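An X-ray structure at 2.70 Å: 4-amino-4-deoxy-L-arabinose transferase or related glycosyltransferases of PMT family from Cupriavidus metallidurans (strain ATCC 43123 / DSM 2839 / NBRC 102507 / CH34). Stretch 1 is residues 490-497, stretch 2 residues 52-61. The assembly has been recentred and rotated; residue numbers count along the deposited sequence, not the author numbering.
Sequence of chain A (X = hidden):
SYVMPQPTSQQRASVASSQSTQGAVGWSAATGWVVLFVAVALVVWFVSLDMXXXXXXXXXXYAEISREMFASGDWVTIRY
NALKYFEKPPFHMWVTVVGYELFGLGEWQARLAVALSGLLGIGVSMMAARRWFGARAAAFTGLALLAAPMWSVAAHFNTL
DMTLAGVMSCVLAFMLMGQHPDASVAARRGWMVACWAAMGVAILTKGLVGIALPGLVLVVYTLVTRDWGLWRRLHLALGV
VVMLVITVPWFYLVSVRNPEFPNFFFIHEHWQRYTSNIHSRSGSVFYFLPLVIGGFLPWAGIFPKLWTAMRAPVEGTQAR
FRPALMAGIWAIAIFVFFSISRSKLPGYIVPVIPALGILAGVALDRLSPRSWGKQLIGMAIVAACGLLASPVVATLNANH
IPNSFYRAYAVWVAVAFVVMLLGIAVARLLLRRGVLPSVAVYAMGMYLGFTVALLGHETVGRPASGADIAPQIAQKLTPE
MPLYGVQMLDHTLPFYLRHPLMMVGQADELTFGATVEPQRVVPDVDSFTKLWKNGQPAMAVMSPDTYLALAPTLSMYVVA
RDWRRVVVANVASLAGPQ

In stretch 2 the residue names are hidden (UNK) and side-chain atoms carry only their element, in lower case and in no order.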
# COMPACT_ATOMS: atom_id res chain seq x y z
N ASP A 490 8.25 17.58 -4.90
CA ASP A 490 9.06 16.38 -5.08
C ASP A 490 8.85 15.46 -3.89
O ASP A 490 9.09 15.84 -2.74
CB ASP A 490 10.53 16.75 -5.23
CG ASP A 490 11.32 15.68 -5.94
OD1 ASP A 490 12.19 16.04 -6.76
OD2 ASP A 490 11.08 14.48 -5.70
N HIS A 491 8.38 14.24 -4.15
CA HIS A 491 8.01 13.33 -3.08
C HIS A 491 9.13 12.41 -2.64
O HIS A 491 9.02 11.80 -1.56
CB HIS A 491 6.80 12.49 -3.50
CG HIS A 491 5.54 13.27 -3.65
ND1 HIS A 491 4.79 13.69 -2.57
CD2 HIS A 491 4.88 13.70 -4.75
CE1 HIS A 491 3.73 14.34 -3.00
NE2 HIS A 491 3.76 14.36 -4.32
N THR A 492 10.20 12.27 -3.42
CA THR A 492 11.26 11.32 -3.10
C THR A 492 12.60 11.98 -2.83
O THR A 492 13.35 11.50 -1.97
CB THR A 492 11.41 10.31 -4.23
OG1 THR A 492 11.68 11.00 -5.46
CG2 THR A 492 10.15 9.48 -4.38
N LEU A 493 12.94 13.05 -3.54
CA LEU A 493 14.25 13.66 -3.37
C LEU A 493 14.47 14.25 -1.98
O LEU A 493 15.57 14.06 -1.43
CB LEU A 493 14.48 14.73 -4.45
CG LEU A 493 15.86 15.40 -4.44
CD1 LEU A 493 16.95 14.39 -4.73
CD2 LEU A 493 15.91 16.54 -5.43
N PRO A 494 13.52 14.97 -1.36
CA PRO A 494 13.77 15.45 0.01
C PRO A 494 14.07 14.33 0.99
O PRO A 494 14.90 14.52 1.89
CB PRO A 494 12.49 16.21 0.36
CG PRO A 494 11.50 15.85 -0.68
CD PRO A 494 12.27 15.52 -1.91
N PHE A 495 13.42 13.17 0.85
CA PHE A 495 13.74 12.05 1.73
C PHE A 495 15.19 11.62 1.57
O PHE A 495 15.91 11.45 2.56
CB PHE A 495 12.81 10.86 1.45
CG PHE A 495 13.16 9.62 2.23
CD1 PHE A 495 12.71 9.45 3.53
CD2 PHE A 495 13.94 8.62 1.66
CE1 PHE A 495 13.03 8.30 4.25
CE2 PHE A 495 14.26 7.47 2.37
CZ PHE A 495 13.80 7.31 3.67
N TYR A 496 15.63 11.45 0.32
CA TYR A 496 17.01 11.01 0.09
C TYR A 496 18.01 12.07 0.52
O TYR A 496 19.15 11.73 0.86
CB TYR A 496 17.20 10.63 -1.37
CG TYR A 496 16.62 9.28 -1.69
CD1 TYR A 496 17.28 8.11 -1.30
CD2 TYR A 496 15.41 9.16 -2.37
CE1 TYR A 496 16.75 6.87 -1.58
CE2 TYR A 496 14.88 7.91 -2.66
CZ TYR A 496 15.55 6.77 -2.26
OH TYR A 496 15.03 5.53 -2.53
N LEU A 497 17.62 13.34 0.51
CA LEU A 497 18.51 14.40 0.99
C LEU A 497 18.47 14.57 2.50
O LEU A 497 19.32 15.27 3.05
CB LEU A 497 18.16 15.72 0.32
CG LEU A 497 18.52 15.82 -1.16
CD1 LEU A 497 17.97 17.10 -1.76
CD2 LEU A 497 20.02 15.73 -1.35
N UNK A 52 14.37 -1.71 -4.26
CA UNK A 52 13.85 -0.67 -5.13
C UNK A 52 13.98 0.67 -4.44
O UNK A 52 13.82 0.77 -3.22
c UNK A 52 9.08 -1.22 -4.93
n UNK A 52 9.76 -2.31 -5.27
c UNK A 52 12.09 -2.27 -6.13
n UNK A 52 8.33 -1.22 -3.83
n UNK A 52 9.13 -0.13 -5.69
c UNK A 52 12.38 -0.92 -5.49
c UNK A 52 10.61 -2.42 -6.46
N UNK A 53 14.28 1.71 -5.21
CA UNK A 53 14.20 3.06 -4.68
C UNK A 53 12.74 3.45 -4.49
O UNK A 53 11.83 2.87 -5.07
n UNK A 53 18.55 3.97 -5.20
c UNK A 53 14.91 4.05 -5.59
n UNK A 53 17.08 3.17 -6.53
c UNK A 53 16.40 3.91 -5.59
c UNK A 53 18.37 3.23 -6.27
c UNK A 53 17.33 4.41 -4.75
N UNK A 54 12.52 4.47 -3.65
CA UNK A 54 11.17 4.87 -3.29
C UNK A 54 10.45 5.47 -4.49
O UNK A 54 10.99 6.33 -5.19
c UNK A 54 11.73 5.33 -0.80
c UNK A 54 11.62 6.40 0.27
c UNK A 54 10.99 4.08 -0.38
c UNK A 54 11.20 5.86 -2.13
N UNK A 55 9.22 5.02 -4.72
CA UNK A 55 8.42 5.43 -5.86
C UNK A 55 7.41 6.46 -5.38
O UNK A 55 6.52 6.15 -4.58
c UNK A 55 8.77 3.31 -7.15
c UNK A 55 7.73 4.23 -6.52
c UNK A 55 6.71 4.69 -7.55
N UNK A 56 7.54 7.69 -5.86
CA UNK A 56 6.59 8.74 -5.52
C UNK A 56 5.27 8.58 -6.24
O UNK A 56 5.19 7.90 -7.26
N UNK A 57 4.20 9.21 -5.72
CA UNK A 57 4.22 10.04 -4.51
C UNK A 57 4.13 9.27 -3.19
O UNK A 57 4.74 9.69 -2.22
c UNK A 57 2.99 10.93 -4.69
c UNK A 57 2.06 10.12 -5.51
c UNK A 57 2.92 9.32 -6.44
N UNK A 58 3.38 8.16 -3.18
CA UNK A 58 2.98 7.53 -1.93
C UNK A 58 4.17 7.10 -1.09
O UNK A 58 4.34 7.53 0.06
o UNK A 58 0.17 6.04 -3.64
o UNK A 58 0.24 7.87 -2.41
c UNK A 58 0.73 6.78 -2.80
c UNK A 58 2.05 6.35 -2.22
N UNK A 59 5.01 6.21 -1.64
CA UNK A 59 6.14 5.68 -0.88
C UNK A 59 7.02 6.81 -0.34
O UNK A 59 7.38 6.82 0.84
o UNK A 59 7.23 1.29 -1.98
c UNK A 59 6.29 3.47 -2.15
c UNK A 59 6.98 4.75 -1.76
o UNK A 59 8.10 2.67 -3.46
c UNK A 59 7.28 2.40 -2.57
N UNK A 60 7.36 7.76 -1.21
CA UNK A 60 8.16 8.89 -0.77
C UNK A 60 7.45 9.75 0.25
O UNK A 60 8.04 10.17 1.25
N UNK A 61 6.16 10.03 0.02
CA UNK A 61 5.41 10.90 0.93
C UNK A 61 5.36 10.33 2.34
O UNK A 61 5.65 11.03 3.32
n UNK A 61 0.19 10.26 -1.87
c UNK A 61 0.69 11.26 -1.16
n UNK A 61 0.77 12.47 -1.70
n UNK A 61 1.11 11.05 0.08
c UNK A 61 3.05 11.69 1.47
c UNK A 61 3.99 11.14 0.40
c UNK A 61 1.69 12.09 0.93

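Position 52 carries three carbons, a nitrogen, and then a carbon bearing two more nitrogens. That is a guanidinium at the end of a long chain, and it stays clear of stretch 1. The residue is Arg52.

Position 53 has one carbon and then a five-membered ring of three carbons and two nitrogens. The edge of this imidazole lies by the hydroxyl of Tyr496, and the two rings meet obliquely. The residue is His53; its CD2 is 3.4 Å from Tyr496 OH.

Position 54 has four carbons, forked at the second. One tip lies over a face of the Phe495 ring. The residue is Leu54, with CD1 3.9 Å from the ring centroid. Its backbone N donates to Tyr496 OH at 2.9 Å, and the angle of 167° makes the bond nearly straight.

Position 55 has one carbon carrying two more, three in all. The CA-to-CB bond points away from stretch 1. The residue is Val55.

Position 56 has no side-chain atoms and is Gly56. A CB here would be a tight fit against His491 and Thr492. Its N is 3.5 Å from Thr492 CG2.

Position 57 has three carbons closing a ring onto the backbone N, the mark of proline. One of these carbons lies over a face of the His491 ring. The residue is Pro57, with CB 3.5 Å from the centroid of that ring. The peptide bond before it is cis.

Position 58 has two carbons, the second carrying two oxygens. Its CA-to-CB bond points away from stretch 1, and the side chain makes no contact there. The residue is Asp58.

Position 59 has three carbons, the third carrying two oxygens. This is Glu59. It makes no contact with stretch 1 but ties the preceding loop to the helix: OE1 accepts from Val55 N at 2.9 Å, and OE2 forms a salt bridge with Arg52 NH2 at 3.3 Å.

Position 60 has no side-chain atoms and is Gly60. Its CA lies 3.1 Å from His491 O, a CA-H...O contact. A CB would clash with that oxygen and with Thr492 CG2.

Position 61 repeats the pattern of three carbons, a nitrogen and a carbon with two nitrogens. One of the end nitrogens lies near the His491 ring. The residue is Arg61. Its NH1 is 3.7 Å from His491 CE1, and its NH2 forms a salt bridge with Asp58 OD1 at 2.5 Å.

The contact is mainly one of packing, with a single hydrogen bond across it, from Leu54 N to Tyr496 OH. His491 and Phe495 offer ring faces to Pro57 and Leu54. Between them, Thr492 reaches the backbone of the loop, and the bare CA of Gly60 permits the close approach.

Stretch 2, residues 52-61: RHLVGPDEGR
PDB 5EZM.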